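Local coordinates for protein NAD-dependent formate dehydrogenase gamma subunit (Cupriavidus necator, PDB 6VW7) that holds a [2Fe-2S] cluster in a thioredoxin-like domain of the NAD-dependent formate dehydrogenase, where it probably takes part in electron transfer, at residues A[19-24]-A[32-37]; A[82-87]-A[136-141]; A[111-116]-A[123-128]. One frame throughout, in Å; residues are numbered along the deposited sequence.

Contact 1: A[19-24]-A[32-37]; sequences AIVAAR and LPILHE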
# COMPACT_ATOMS: atom_id res chain seq x y z
N ALA A 19 18.99 -14.19 23.08
CA ALA A 19 18.09 -13.36 23.88
C ALA A 19 16.90 -12.87 23.06
O ALA A 19 15.77 -12.81 23.56
CB ALA A 19 18.84 -12.16 24.47
N ILE A 20 17.16 -12.45 21.83
CA ILE A 20 16.08 -12.02 20.94
C ILE A 20 15.04 -13.13 20.81
O ILE A 20 13.82 -12.88 20.90
CB ILE A 20 16.65 -11.63 19.56
CG1 ILE A 20 17.37 -10.27 19.61
CG2 ILE A 20 15.56 -11.68 18.49
CD1 ILE A 20 18.22 -10.02 18.36
N VAL A 21 15.51 -14.36 20.61
CA VAL A 21 14.61 -15.50 20.48
C VAL A 21 13.86 -15.75 21.79
O VAL A 21 12.64 -15.96 21.80
CB VAL A 21 15.42 -16.74 20.05
CG1 VAL A 21 14.59 -18.00 20.14
CG2 VAL A 21 16.02 -16.55 18.65
N ALA A 22 14.59 -15.70 22.91
CA ALA A 22 14.00 -16.01 24.21
C ALA A 22 12.93 -15.00 24.61
O ALA A 22 11.96 -15.37 25.29
CB ALA A 22 15.09 -16.07 25.29
N ALA A 23 13.11 -13.73 24.25
CA ALA A 23 12.10 -12.72 24.57
C ALA A 23 10.82 -12.92 23.76
O ALA A 23 9.75 -12.46 24.17
CB ALA A 23 12.66 -11.32 24.30
N ARG A 24 10.92 -13.57 22.61
CA ARG A 24 9.78 -13.67 21.70
C ARG A 24 9.17 -15.07 21.65
O ARG A 24 8.18 -15.28 20.93
CB ARG A 24 10.20 -13.24 20.29
CG ARG A 24 10.48 -11.76 20.20
CD ARG A 24 11.13 -11.31 18.91
NE ARG A 24 11.28 -9.85 18.92
CZ ARG A 24 12.18 -9.21 19.65
NH1 ARG A 24 13.03 -9.89 20.40
NH2 ARG A 24 12.24 -7.89 19.62
N LEU A 32 8.40 -15.03 12.29
CA LEU A 32 8.71 -13.83 11.50
C LEU A 32 9.14 -12.64 12.36
O LEU A 32 10.07 -11.93 11.95
CB LEU A 32 7.53 -13.43 10.59
CG LEU A 32 7.66 -13.95 9.16
CD1 LEU A 32 7.46 -15.44 9.14
CD2 LEU A 32 6.68 -13.27 8.16
N PRO A 33 8.47 -12.30 13.48
CA PRO A 33 9.03 -11.24 14.35
C PRO A 33 10.44 -11.55 14.82
O PRO A 33 11.27 -10.63 14.95
CB PRO A 33 8.04 -11.18 15.53
CG PRO A 33 6.70 -11.59 14.86
CD PRO A 33 7.10 -12.68 13.90
N ILE A 34 10.74 -12.82 15.08
CA ILE A 34 12.10 -13.18 15.50
C ILE A 34 13.08 -12.94 14.35
O ILE A 34 14.13 -12.32 14.54
CB ILE A 34 12.15 -14.64 15.97
CG1 ILE A 34 11.49 -14.78 17.34
CG2 ILE A 34 13.58 -15.17 15.99
CD1 ILE A 34 11.36 -16.22 17.83
N LEU A 35 12.73 -13.40 13.15
CA LEU A 35 13.62 -13.23 12.01
C LEU A 35 13.85 -11.76 11.70
O LEU A 35 14.96 -11.35 11.36
CB LEU A 35 13.06 -13.97 10.78
CG LEU A 35 13.03 -15.50 10.86
CD1 LEU A 35 12.32 -16.13 9.62
CD2 LEU A 35 14.42 -16.06 11.01
N HIS A 36 12.79 -10.94 11.79
CA HIS A 36 12.93 -9.50 11.62
C HIS A 36 13.89 -8.89 12.65
O HIS A 36 14.74 -8.06 12.31
CB HIS A 36 11.57 -8.82 11.72
CG HIS A 36 10.76 -8.90 10.45
ND1 HIS A 36 11.23 -8.44 9.24
CD2 HIS A 36 9.52 -9.38 10.22
CE1 HIS A 36 10.30 -8.63 8.32
NE2 HIS A 36 9.26 -9.20 8.88
N GLU A 37 13.74 -9.25 13.92
CA GLU A 37 14.59 -8.63 14.94
C GLU A 37 16.05 -9.03 14.78
O GLU A 37 16.95 -8.21 14.97
CB GLU A 37 14.09 -8.98 16.34
CG GLU A 37 14.87 -8.30 17.49
CD GLU A 37 14.69 -6.78 17.56
OE1 GLU A 37 13.91 -6.22 16.75
OE2 GLU A 37 15.34 -6.14 18.42
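Ile20, Val21 and Arg24 meet Ile34 and Glu37 in an antiparallel helix hairpin, a compact example of how the carbons of an arginine can pack on apolar neighbours while its guanidinium meets a carboxylate. Helices 14-24 and 31-42 pack with their local axes 9.6 Å apart and their directions at 152°. The apolar contacts lie on the buried side. There Val21 CG2 touches Ile34 CG2 at 3.9 Å, and both residues also rest on helix 50-57, through Ile53 and Ala56 for Val21 and Leu57 for Ile34. Arg24 runs past Ile34 in the opposite direction, its CB 3.6 Å from Ile34 CG1, and its CD passes the same methylene. Ile20 places CG2 against Glu37 CG at 3.6 Å.

Charge acts at the more open edge. Glu37 CG stands anti to the backbone N (chi1 -177°) and lies over one face of the Arg24 guanidinium, off centre. The carboxylate follows nearly parallel, its plane 13° from that of the guanidinium, and Glu37 OE1 is a long 3.7 Å from Arg24 NH2. The pairing is electrostatic, the oxygen lying off the guanidinium plane where no N-H is directed. A directed bond is made within the first segment: Arg24 NH1 donates to Ile20 O at 3.1 Å, with that oxygen at the guanidinium edge, almost exactly in its plane.

Contact 2: A[82-87]-A[136-141]; sequences HVVQVC and PAVMVG. With FES (Fe2/s2 (inorganic) cluster), chain E.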
# COMPACT_ATOMS: atom_id res chain seq x y z
N HIS A 82 25.04 -0.15 2.15
CA HIS A 82 23.72 0.39 1.82
C HIS A 82 22.99 -0.55 0.87
O HIS A 82 23.57 -1.00 -0.13
CB HIS A 82 23.84 1.77 1.18
CG HIS A 82 24.58 2.75 2.03
ND1 HIS A 82 24.02 3.36 3.13
CD2 HIS A 82 25.84 3.24 1.93
CE1 HIS A 82 24.90 4.17 3.68
NE2 HIS A 82 26.01 4.12 2.98
N VAL A 83 21.73 -0.86 1.18
CA VAL A 83 20.86 -1.60 0.28
C VAL A 83 20.02 -0.59 -0.47
O VAL A 83 19.18 0.11 0.12
CB VAL A 83 19.97 -2.60 1.04
CG1 VAL A 83 19.04 -3.30 0.06
CG2 VAL A 83 20.81 -3.61 1.78
N VAL A 84 20.25 -0.49 -1.77
CA VAL A 84 19.50 0.41 -2.65
C VAL A 84 18.46 -0.44 -3.37
O VAL A 84 18.83 -1.32 -4.15
CB VAL A 84 20.43 1.11 -3.65
CG1 VAL A 84 19.63 2.01 -4.57
CG2 VAL A 84 21.49 1.90 -2.92
N GLN A 85 17.17 -0.20 -3.09
CA GLN A 85 16.06 -0.90 -3.73
C GLN A 85 15.50 -0.03 -4.84
O GLN A 85 15.10 1.11 -4.59
CB GLN A 85 14.95 -1.24 -2.74
CG GLN A 85 15.41 -2.09 -1.56
CD GLN A 85 14.30 -2.28 -0.54
OE1 GLN A 85 13.34 -2.98 -0.80
NE2 GLN A 85 14.44 -1.65 0.62
N VAL A 86 15.45 -0.57 -6.06
CA VAL A 86 14.89 0.10 -7.23
C VAL A 86 13.56 -0.57 -7.57
O VAL A 86 13.51 -1.79 -7.82
CB VAL A 86 15.86 0.04 -8.42
CG1 VAL A 86 15.26 0.72 -9.66
CG2 VAL A 86 17.22 0.64 -8.03
N CYS A 87 12.49 0.21 -7.60
CA CYS A 87 11.18 -0.36 -7.91
C CYS A 87 11.11 -0.79 -9.37
O CYS A 87 11.52 -0.05 -10.26
CB CYS A 87 10.06 0.62 -7.60
SG CYS A 87 8.46 -0.15 -7.97
N PRO A 136 10.07 7.22 -11.10
CA PRO A 136 10.56 5.94 -10.57
C PRO A 136 11.05 6.08 -9.12
O PRO A 136 11.64 7.10 -8.75
CB PRO A 136 11.73 5.58 -11.50
CG PRO A 136 11.46 6.35 -12.75
CD PRO A 136 10.82 7.63 -12.30
N ALA A 137 10.74 5.07 -8.31
CA ALA A 137 10.96 5.15 -6.87
C ALA A 137 12.17 4.31 -6.48
O ALA A 137 12.43 3.26 -7.08
CB ALA A 137 9.71 4.68 -6.12
N VAL A 138 12.91 4.80 -5.49
CA VAL A 138 14.07 4.12 -4.93
C VAL A 138 14.03 4.28 -3.42
O VAL A 138 13.66 5.34 -2.92
CB VAL A 138 15.40 4.67 -5.51
CG1 VAL A 138 16.60 4.12 -4.75
CG2 VAL A 138 15.51 4.33 -7.00
N MET A 139 14.38 3.22 -2.70
CA MET A 139 14.55 3.28 -1.25
C MET A 139 15.97 2.88 -0.88
O MET A 139 16.47 1.86 -1.37
CB MET A 139 13.55 2.36 -0.54
CG MET A 139 13.57 2.50 1.01
SD MET A 139 12.17 1.62 1.75
CE MET A 139 11.17 2.97 2.33
N VAL A 140 16.61 3.67 -0.03
CA VAL A 140 17.93 3.35 0.51
C VAL A 140 17.79 3.27 2.02
O VAL A 140 17.53 4.28 2.69
CB VAL A 140 18.99 4.38 0.10
CG1 VAL A 140 20.36 3.90 0.57
CG2 VAL A 140 18.98 4.59 -1.40
N GLY A 141 17.95 2.06 2.56
CA GLY A 141 17.63 1.81 3.94
C GLY A 141 16.14 1.99 4.11
O GLY A 141 15.35 1.17 3.64
FE1 FES E . 6.92 1.67 -8.07
FE2 FES E . 4.52 1.59 -6.84
S1 FES E . 6.35 2.67 -6.17
S2 FES E . 5.09 0.79 -8.86
O HOH W 1 16.88 -0.56 1.48
O HOH W 2 11.99 2.81 -9.87
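The imidazole of His82 has Val140 CG1 near it at an oblique angle, and the residue touches that methyl through its CB at 4.1 Å. The second flat group, the carboxamide of Gln85, lies beside Met139 with NE2 4.1 Å from SD. That NE2 also donates to a water, which in turn donates to Val83 O and Gly141 O and so bridges the end of the strand pair. Strands 82-87 and 138-140 run antiparallel, and Gln85 with Met139 is the hydrogen-bonded pair: Gln85 N reaches Met139 O at 2.8 Å, and Met139 N returns to Gln85 O at 2.9 Å. Cys87 N, at its strand's end, still bonds Ala137 O, just before strand 138-140, at 3.1 Å.

On the face opposite Gln85 and Met139 valines pack together, Val84 CG1 meeting Val138 CG1 at 3.7 Å. The pairing ends at the cluster. Cys87 SG, anti to the backbone N (chi1 -179°), binds iron FE1 at 2.4 Å, and Cys92 supplies a further thiolate; Ala137 CB faces sulfide S1 at 3.9 Å. As in thioredoxin-like ferredoxins, the sheet thus delivers a ligand from a strand end. Strand 121-126 flanks strand 82-87 on its far side, while helix 97-108 covers Val86 and Val138 through Leu100 and helix 150-160 covers Val84 and Val140.

Contact 3: A[111-116]-A[123-128]; sequences GFHETT and LEPVYC. With FES (Fe2/s2 (inorganic) cluster), chain E.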
# COMPACT_ATOMS: atom_id res chain seq x y z
N GLY A 111 24.82 -6.51 -11.02
CA GLY A 111 23.42 -6.77 -11.28
C GLY A 111 22.58 -6.71 -10.02
O GLY A 111 23.06 -6.42 -8.93
N PHE A 112 21.29 -7.00 -10.20
CA PHE A 112 20.38 -7.11 -9.07
C PHE A 112 20.77 -8.29 -8.18
O PHE A 112 21.35 -9.27 -8.65
CB PHE A 112 18.94 -7.27 -9.54
CG PHE A 112 18.28 -5.97 -9.92
CD1 PHE A 112 17.86 -5.08 -8.94
CD2 PHE A 112 18.06 -5.65 -11.24
CE1 PHE A 112 17.26 -3.89 -9.27
CE2 PHE A 112 17.45 -4.46 -11.59
CZ PHE A 112 17.04 -3.58 -10.60
N HIS A 113 20.47 -8.16 -6.89
CA HIS A 113 20.85 -9.13 -5.87
C HIS A 113 22.37 -9.24 -5.72
O HIS A 113 22.87 -10.22 -5.16
CB HIS A 113 20.25 -10.52 -6.16
CG HIS A 113 18.78 -10.49 -6.45
ND1 HIS A 113 17.84 -10.14 -5.51
CD2 HIS A 113 18.09 -10.79 -7.58
CE1 HIS A 113 16.63 -10.22 -6.05
NE2 HIS A 113 16.76 -10.61 -7.30
N GLU A 114 23.12 -8.26 -6.21
CA GLU A 114 24.57 -8.24 -6.09
C GLU A 114 25.03 -6.99 -5.35
O GLU A 114 24.29 -6.02 -5.18
CB GLU A 114 25.25 -8.35 -7.46
CG GLU A 114 24.97 -9.66 -8.17
CD GLU A 114 25.66 -9.77 -9.51
OE1 GLU A 114 26.59 -8.97 -9.77
OE2 GLU A 114 25.27 -10.65 -10.31
N THR A 115 26.29 -7.03 -4.93
CA THR A 115 26.93 -5.96 -4.18
C THR A 115 28.15 -5.44 -4.94
O THR A 115 28.89 -6.22 -5.54
CB THR A 115 27.35 -6.46 -2.79
OG1 THR A 115 26.20 -6.96 -2.10
CG2 THR A 115 28.00 -5.35 -1.97
N THR A 116 28.35 -4.13 -4.90
CA THR A 116 29.46 -3.50 -5.59
C THR A 116 30.80 -4.06 -5.11
O THR A 116 30.91 -4.63 -4.02
CB THR A 116 29.44 -1.98 -5.38
OG1 THR A 116 29.49 -1.69 -3.98
CG2 THR A 116 28.19 -1.36 -5.99
N LEU A 123 22.50 -3.78 -4.61
CA LEU A 123 21.40 -3.41 -5.50
C LEU A 123 20.33 -4.50 -5.45
O LEU A 123 20.61 -5.67 -5.74
CB LEU A 123 21.92 -3.23 -6.92
CG LEU A 123 20.92 -2.78 -7.98
CD1 LEU A 123 20.40 -1.40 -7.64
CD2 LEU A 123 21.61 -2.78 -9.34
N GLU A 124 19.10 -4.12 -5.08
CA GLU A 124 17.98 -5.04 -4.96
C GLU A 124 16.76 -4.52 -5.70
O GLU A 124 16.51 -3.30 -5.71
CB GLU A 124 17.59 -5.25 -3.48
CG GLU A 124 18.66 -5.90 -2.62
CD GLU A 124 18.68 -7.42 -2.73
OE1 GLU A 124 17.91 -7.99 -3.55
OE2 GLU A 124 19.46 -8.05 -1.99
N PRO A 125 15.97 -5.40 -6.32
CA PRO A 125 14.67 -4.96 -6.84
C PRO A 125 13.65 -4.94 -5.71
O PRO A 125 13.77 -5.66 -4.71
CB PRO A 125 14.34 -6.03 -7.89
CG PRO A 125 14.93 -7.29 -7.31
CD PRO A 125 16.15 -6.85 -6.47
N VAL A 126 12.66 -4.08 -5.87
CA VAL A 126 11.48 -4.08 -5.02
C VAL A 126 10.28 -3.92 -5.94
O VAL A 126 10.40 -3.35 -7.02
CB VAL A 126 11.55 -2.96 -3.94
CG1 VAL A 126 11.63 -1.58 -4.59
CG2 VAL A 126 10.37 -3.06 -2.96
N TYR A 127 9.14 -4.47 -5.52
CA TYR A 127 7.94 -4.49 -6.35
C TYR A 127 6.87 -3.62 -5.68
O TYR A 127 6.01 -4.09 -4.94
CB TYR A 127 7.49 -5.95 -6.59
CG TYR A 127 8.59 -6.67 -7.36
CD1 TYR A 127 8.74 -6.48 -8.73
CD2 TYR A 127 9.53 -7.45 -6.70
CE1 TYR A 127 9.78 -7.08 -9.43
CE2 TYR A 127 10.57 -8.07 -7.39
CZ TYR A 127 10.69 -7.88 -8.75
OH TYR A 127 11.73 -8.49 -9.42
N CYS A 128 6.98 -2.31 -5.96
CA CYS A 128 6.13 -1.22 -5.46
C CYS A 128 6.49 -0.79 -4.04
O CYS A 128 6.52 -1.59 -3.10
CB CYS A 128 4.65 -1.59 -5.55
SG CYS A 128 3.58 -0.20 -5.21
FE1 FES E . 6.92 1.67 -8.07
FE2 FES E . 4.52 1.59 -6.84
S1 FES E . 6.35 2.67 -6.17
S2 FES E . 5.09 0.79 -8.86
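His113 ND1 donates to Glu124 OE1 at 2.9 Å across a beta hairpin, coming to the syn side of the carboxylate and 25° out of its plane. The ring and carboxylate planes stand 72° apart, and the N-H path is noticeably bent. Glu124 OE2 has its own partner, a salt bridge to Arg75, so the carboxylate is held at both oxygens. A type II turn from Gly111 to Glu114 carries His113 to this position, where the imidazole also crosses Pro125 at about a right angle, CE1 lying 3.4 Å from CD.

The backbone fastens the hairpin where Leu123 N bonds Glu114 O at 2.9 Å; the return from His113 N to Leu123 O is weak. Phe112 packs alongside. Leu123 CD2 lies over one face of its ring, Glu124 CA lies in plane at its edge, and Phe112 CD1 packs on Pro125 CD at 3.5 Å. Ala101 and Gln105 of helix 97-108 back the ring. Beyond the strand end at Val126 the chain continues as a loop to the metal site: Arg225 of the beta subunit bonds the carbonyls of Tyr127 and Cys128, Cys132 joins in binding the cluster, and Cys128 SG, anti to its backbone N (chi1 -171°), binds iron FE2 at 2.6 Å.

The three contacts fall in two parts of the subunit, one helical and one built on a sheet. Contact 1, first along the chain, lies in the N-terminal helices, its centre about 26 Å from the centres of both other contacts. Contacts 2 and 3 have centres only about 8 Å apart and share one mixed sheet, in which strand 82-87 lies between 121-126 and 138-140. In sequence, contact 3 falls wholly between the two segments of contact 2. Val86 N lies 3.0 Å from Glu124 O, a probable hydrogen bond where strands 82-87 and 121-126 adjoin. Strand 82-87 and the loop after its neighbour 121-126 bring Cys87 and Cys128 to the two irons of one cluster.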